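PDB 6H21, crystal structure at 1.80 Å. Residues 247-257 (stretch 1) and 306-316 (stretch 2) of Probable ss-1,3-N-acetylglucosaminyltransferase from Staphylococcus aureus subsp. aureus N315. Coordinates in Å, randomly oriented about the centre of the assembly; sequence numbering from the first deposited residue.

Stretch 1 247-257: TINEIYKAIYK
Stretch 2 (306-316) KTINKVPRDSD

Stretch 1 continues a helix that begins earlier in the chain and runs to Tyr-256, and Lys-257 is the first residue to leave helical phi/psi. Stretch 2 enters as the end of a helix, makes a type I turn from Ile-308 to Val-311 (Val-311 N to Ile-308 O, 2.9 Å), extends through Val-311 (-94/128) and Pro-312 (-54/139), then coils into a 3-10 segment from Arg-313. In register, Asn-249 CA lies 5.7 Å from Thr-307 CA and Tyr-252 CA 7.0 Å from Val-311 CA, so both chains advance in the same sense. No direct hydrogen bond joins them.

Three residues, one helical turn or so apart, carry the contact. Tyr-252 (chi1 -74°, chi2 -66°) offers a flat aromatic face to Val-311 (chi1 t), whose CG2 sits 3.5 Å from the ring centroid, 10° off the normal: a CH-pi contact suited to a compact methyl. The branched aliphatic chain of Ile-308 (m, m) brings its terminal methyl CD1 to 4.1 Å from Tyr-252 CE2. Tyr-256 (chi1 -86°, chi2 -81°) reaches Pro-312: Tyr-256 CZ lies 3.6 Å from Pro-312 CD; the proline ring offers only carbon to the contact, while Tyr-256 OH is hydrogen-bonded elsewhere in the structure. Asn-249 (chi1 t, chi2 -119°) instead uses water: Asn-249 ND2 donates to one (2.4 Å) that donates to Thr-307 O (2.9 Å). Beside it, Thr-307 (m) turns a methyl to the helix, Thr-307 CG2 lying 3.8 Å from Asn-249 N, while its OG1 is hydrogen-bonded just outside the stretch.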

# COMPACT_ATOMS: atom_id res chain seq x y z
N THR C 247 -29.63 -1.65 -4.66
CA THR C 247 -30.15 -0.37 -5.09
C THR C 247 -29.11 0.35 -5.97
O THR C 247 -29.45 0.87 -7.04
CB THR C 247 -30.61 0.49 -3.91
OG1 THR C 247 -31.66 -0.25 -3.27
CG2 THR C 247 -31.15 1.83 -4.33
N ILE C 248 -27.85 0.33 -5.53
CA ILE C 248 -26.76 0.94 -6.30
C ILE C 248 -26.67 0.26 -7.67
O ILE C 248 -26.50 0.93 -8.69
CB ILE C 248 -25.42 0.88 -5.54
CG1 ILE C 248 -25.48 1.55 -4.16
CG2 ILE C 248 -24.29 1.45 -6.38
CD1 ILE C 248 -25.90 2.99 -4.19
N ASN C 249 -26.78 -1.06 -7.70
CA ASN C 249 -26.79 -1.81 -8.95
C ASN C 249 -27.85 -1.23 -9.92
O ASN C 249 -27.59 -1.10 -11.09
CB ASN C 249 -26.98 -3.31 -8.72
CG ASN C 249 -26.90 -4.11 -10.00
OD1 ASN C 249 -27.86 -4.78 -10.40
ND2 ASN C 249 -25.80 -3.96 -10.71
N GLU C 250 -29.03 -0.86 -9.41
CA GLU C 250 -30.12 -0.36 -10.25
C GLU C 250 -29.80 1.03 -10.79
O GLU C 250 -30.23 1.38 -11.89
CB GLU C 250 -31.45 -0.39 -9.48
CG GLU C 250 -31.90 -1.79 -9.10
CD GLU C 250 -32.30 -2.70 -10.25
OE1 GLU C 250 -32.89 -2.19 -11.23
OE2 GLU C 250 -32.02 -3.93 -10.17
N ILE C 251 -29.02 1.82 -10.04
CA ILE C 251 -28.59 3.14 -10.50
C ILE C 251 -27.72 2.99 -11.75
O ILE C 251 -27.97 3.64 -12.78
CB ILE C 251 -27.89 3.90 -9.36
CG1 ILE C 251 -28.93 4.39 -8.34
CG2 ILE C 251 -27.02 5.03 -9.89
CD1 ILE C 251 -28.33 4.81 -7.02
N TYR C 252 -26.71 2.11 -11.67
CA TYR C 252 -25.82 1.85 -12.81
C TYR C 252 -26.59 1.30 -14.01
O TYR C 252 -26.34 1.74 -15.13
CB TYR C 252 -24.70 0.90 -12.40
CG TYR C 252 -23.65 1.55 -11.54
CD1 TYR C 252 -22.84 2.55 -12.05
CD2 TYR C 252 -23.48 1.17 -10.22
CE1 TYR C 252 -21.84 3.13 -11.29
CE2 TYR C 252 -22.50 1.75 -9.44
CZ TYR C 252 -21.68 2.73 -9.98
OH TYR C 252 -20.70 3.28 -9.22
N LYS C 253 -27.54 0.37 -13.76
CA LYS C 253 -28.40 -0.21 -14.80
C LYS C 253 -29.20 0.89 -15.50
O LYS C 253 -29.29 0.87 -16.73
CB LYS C 253 -29.35 -1.28 -14.24
CG LYS C 253 -28.69 -2.58 -13.80
CD LYS C 253 -29.52 -3.83 -14.02
CE LYS C 253 -30.54 -4.11 -12.93
N ALA C 254 -29.73 1.85 -14.74
CA ALA C 254 -30.53 2.97 -15.28
C ALA C 254 -29.67 3.84 -16.21
O ALA C 254 -30.13 4.29 -17.25
CB ALA C 254 -31.16 3.81 -14.19
N ILE C 255 -28.42 4.07 -15.82
CA ILE C 255 -27.51 4.87 -16.63
C ILE C 255 -27.25 4.15 -17.96
O ILE C 255 -27.32 4.74 -19.04
CB ILE C 255 -26.22 5.15 -15.86
CG1 ILE C 255 -26.47 6.15 -14.73
CG2 ILE C 255 -25.11 5.60 -16.80
CD1 ILE C 255 -25.28 6.35 -13.82
N TYR C 256 -26.95 2.85 -17.88
CA TYR C 256 -26.48 2.11 -19.05
C TYR C 256 -27.63 1.77 -20.00
O TYR C 256 -27.34 1.42 -21.15
CB TYR C 256 -25.67 0.88 -18.65
CG TYR C 256 -24.22 1.20 -18.44
CD1 TYR C 256 -23.36 1.31 -19.52
CD2 TYR C 256 -23.73 1.46 -17.17
CE1 TYR C 256 -22.02 1.63 -19.33
CE2 TYR C 256 -22.41 1.80 -16.97
CZ TYR C 256 -21.55 1.89 -18.05
OH TYR C 256 -20.25 2.19 -17.83
N LYS C 257 -28.88 1.89 -19.54
CA LYS C 257 -30.07 1.74 -20.40
C LYS C 257 -30.66 3.10 -20.79
O LYS C 257 -31.74 3.12 -21.32
CB LYS C 257 -31.23 1.01 -19.70
CG LYS C 257 -31.09 -0.50 -19.58
CD LYS C 257 -31.86 -1.04 -18.37
N LYS C 306 -19.02 -7.05 -5.64
CA LYS C 306 -19.99 -7.69 -6.58
C LYS C 306 -20.73 -6.65 -7.44
O LYS C 306 -20.92 -6.83 -8.67
CB LYS C 306 -21.00 -8.52 -5.78
CG LYS C 306 -20.51 -9.89 -5.31
CD LYS C 306 -21.64 -10.79 -4.79
N THR C 307 -21.20 -5.57 -6.82
CA THR C 307 -21.93 -4.51 -7.52
C THR C 307 -21.02 -3.73 -8.48
O THR C 307 -21.42 -3.44 -9.64
CB THR C 307 -22.57 -3.53 -6.53
OG1 THR C 307 -23.49 -4.28 -5.73
CG2 THR C 307 -23.28 -2.38 -7.20
N ILE C 308 -19.82 -3.33 -8.01
CA ILE C 308 -18.95 -2.50 -8.86
C ILE C 308 -18.46 -3.33 -10.06
O ILE C 308 -18.26 -2.78 -11.13
CB ILE C 308 -17.81 -1.85 -8.07
CG1 ILE C 308 -18.35 -0.89 -7.01
CG2 ILE C 308 -16.83 -1.12 -8.98
CD1 ILE C 308 -19.08 0.28 -7.62
N ASN C 309 -18.34 -4.66 -9.89
CA ASN C 309 -17.80 -5.52 -10.95
C ASN C 309 -18.83 -5.76 -12.05
O ASN C 309 -18.51 -6.37 -13.04
CB ASN C 309 -17.23 -6.83 -10.41
CG ASN C 309 -15.81 -6.62 -9.91
OD1 ASN C 309 -15.09 -5.78 -10.43
ND2 ASN C 309 -15.43 -7.32 -8.86
N LYS C 310 -20.05 -5.28 -11.86
CA LYS C 310 -21.03 -5.28 -12.94
C LYS C 310 -20.94 -3.98 -13.74
O LYS C 310 -21.62 -3.82 -14.74
CB LYS C 310 -22.42 -5.49 -12.35
CG LYS C 310 -22.65 -6.86 -11.76
CD LYS C 310 -23.98 -6.95 -11.04
CE LYS C 310 -24.17 -8.26 -10.32
NZ LYS C 310 -25.49 -8.30 -9.66
N VAL C 311 -20.11 -3.04 -13.29
CA VAL C 311 -19.97 -1.77 -13.98
C VAL C 311 -18.78 -1.91 -14.92
O VAL C 311 -17.74 -2.38 -14.51
CB VAL C 311 -19.81 -0.60 -12.99
CG1 VAL C 311 -19.74 0.73 -13.71
CG2 VAL C 311 -20.91 -0.61 -11.95
N PRO C 312 -18.91 -1.59 -16.22
CA PRO C 312 -17.77 -1.67 -17.13
C PRO C 312 -16.56 -0.86 -16.63
O PRO C 312 -16.70 0.24 -16.10
CB PRO C 312 -18.31 -1.11 -18.45
CG PRO C 312 -19.81 -1.34 -18.38
CD PRO C 312 -20.16 -1.22 -16.92
N ARG C 313 -15.38 -1.46 -16.79
CA ARG C 313 -14.11 -0.89 -16.40
C ARG C 313 -13.85 0.37 -17.23
O ARG C 313 -13.13 1.23 -16.78
CB ARG C 313 -13.01 -1.94 -16.57
CG ARG C 313 -12.86 -2.85 -15.36
CD ARG C 313 -11.67 -3.78 -15.46
NE ARG C 313 -11.48 -4.50 -14.20
CZ ARG C 313 -10.75 -4.05 -13.18
NH1 ARG C 313 -10.25 -2.82 -13.20
NH2 ARG C 313 -10.55 -4.82 -12.13
N ASP C 314 -14.48 0.48 -18.40
CA ASP C 314 -14.34 1.65 -19.28
C ASP C 314 -14.80 2.94 -18.58
O ASP C 314 -14.40 4.04 -19.00
CB ASP C 314 -15.10 1.42 -20.59
CG ASP C 314 -14.37 0.54 -21.60
OD1 ASP C 314 -13.13 0.39 -21.51
OD2 ASP C 314 -15.03 0.02 -22.47
N SER C 315 -15.61 2.81 -17.51
CA SER C 315 -16.07 3.98 -16.74
C SER C 315 -15.00 4.49 -15.78
O SER C 315 -15.12 5.61 -15.32
CB SER C 315 -17.35 3.67 -15.98
OG SER C 315 -17.12 2.71 -14.96
N ASP C 316 -14.01 3.65 -15.43
CA ASP C 316 -13.05 3.93 -14.38
C ASP C 316 -12.17 5.14 -14.72
O ASP C 316 -11.81 5.85 -13.84
CB ASP C 316 -12.17 2.71 -14.06
CG ASP C 316 -12.95 1.58 -13.39
OD1 ASP C 316 -14.15 1.82 -13.09
OD2 ASP C 316 -12.34 0.48 -13.14
O HOH W 1 -23.90 -2.42 -10.77
O HOH W 2 -27.81 -7.24 -11.87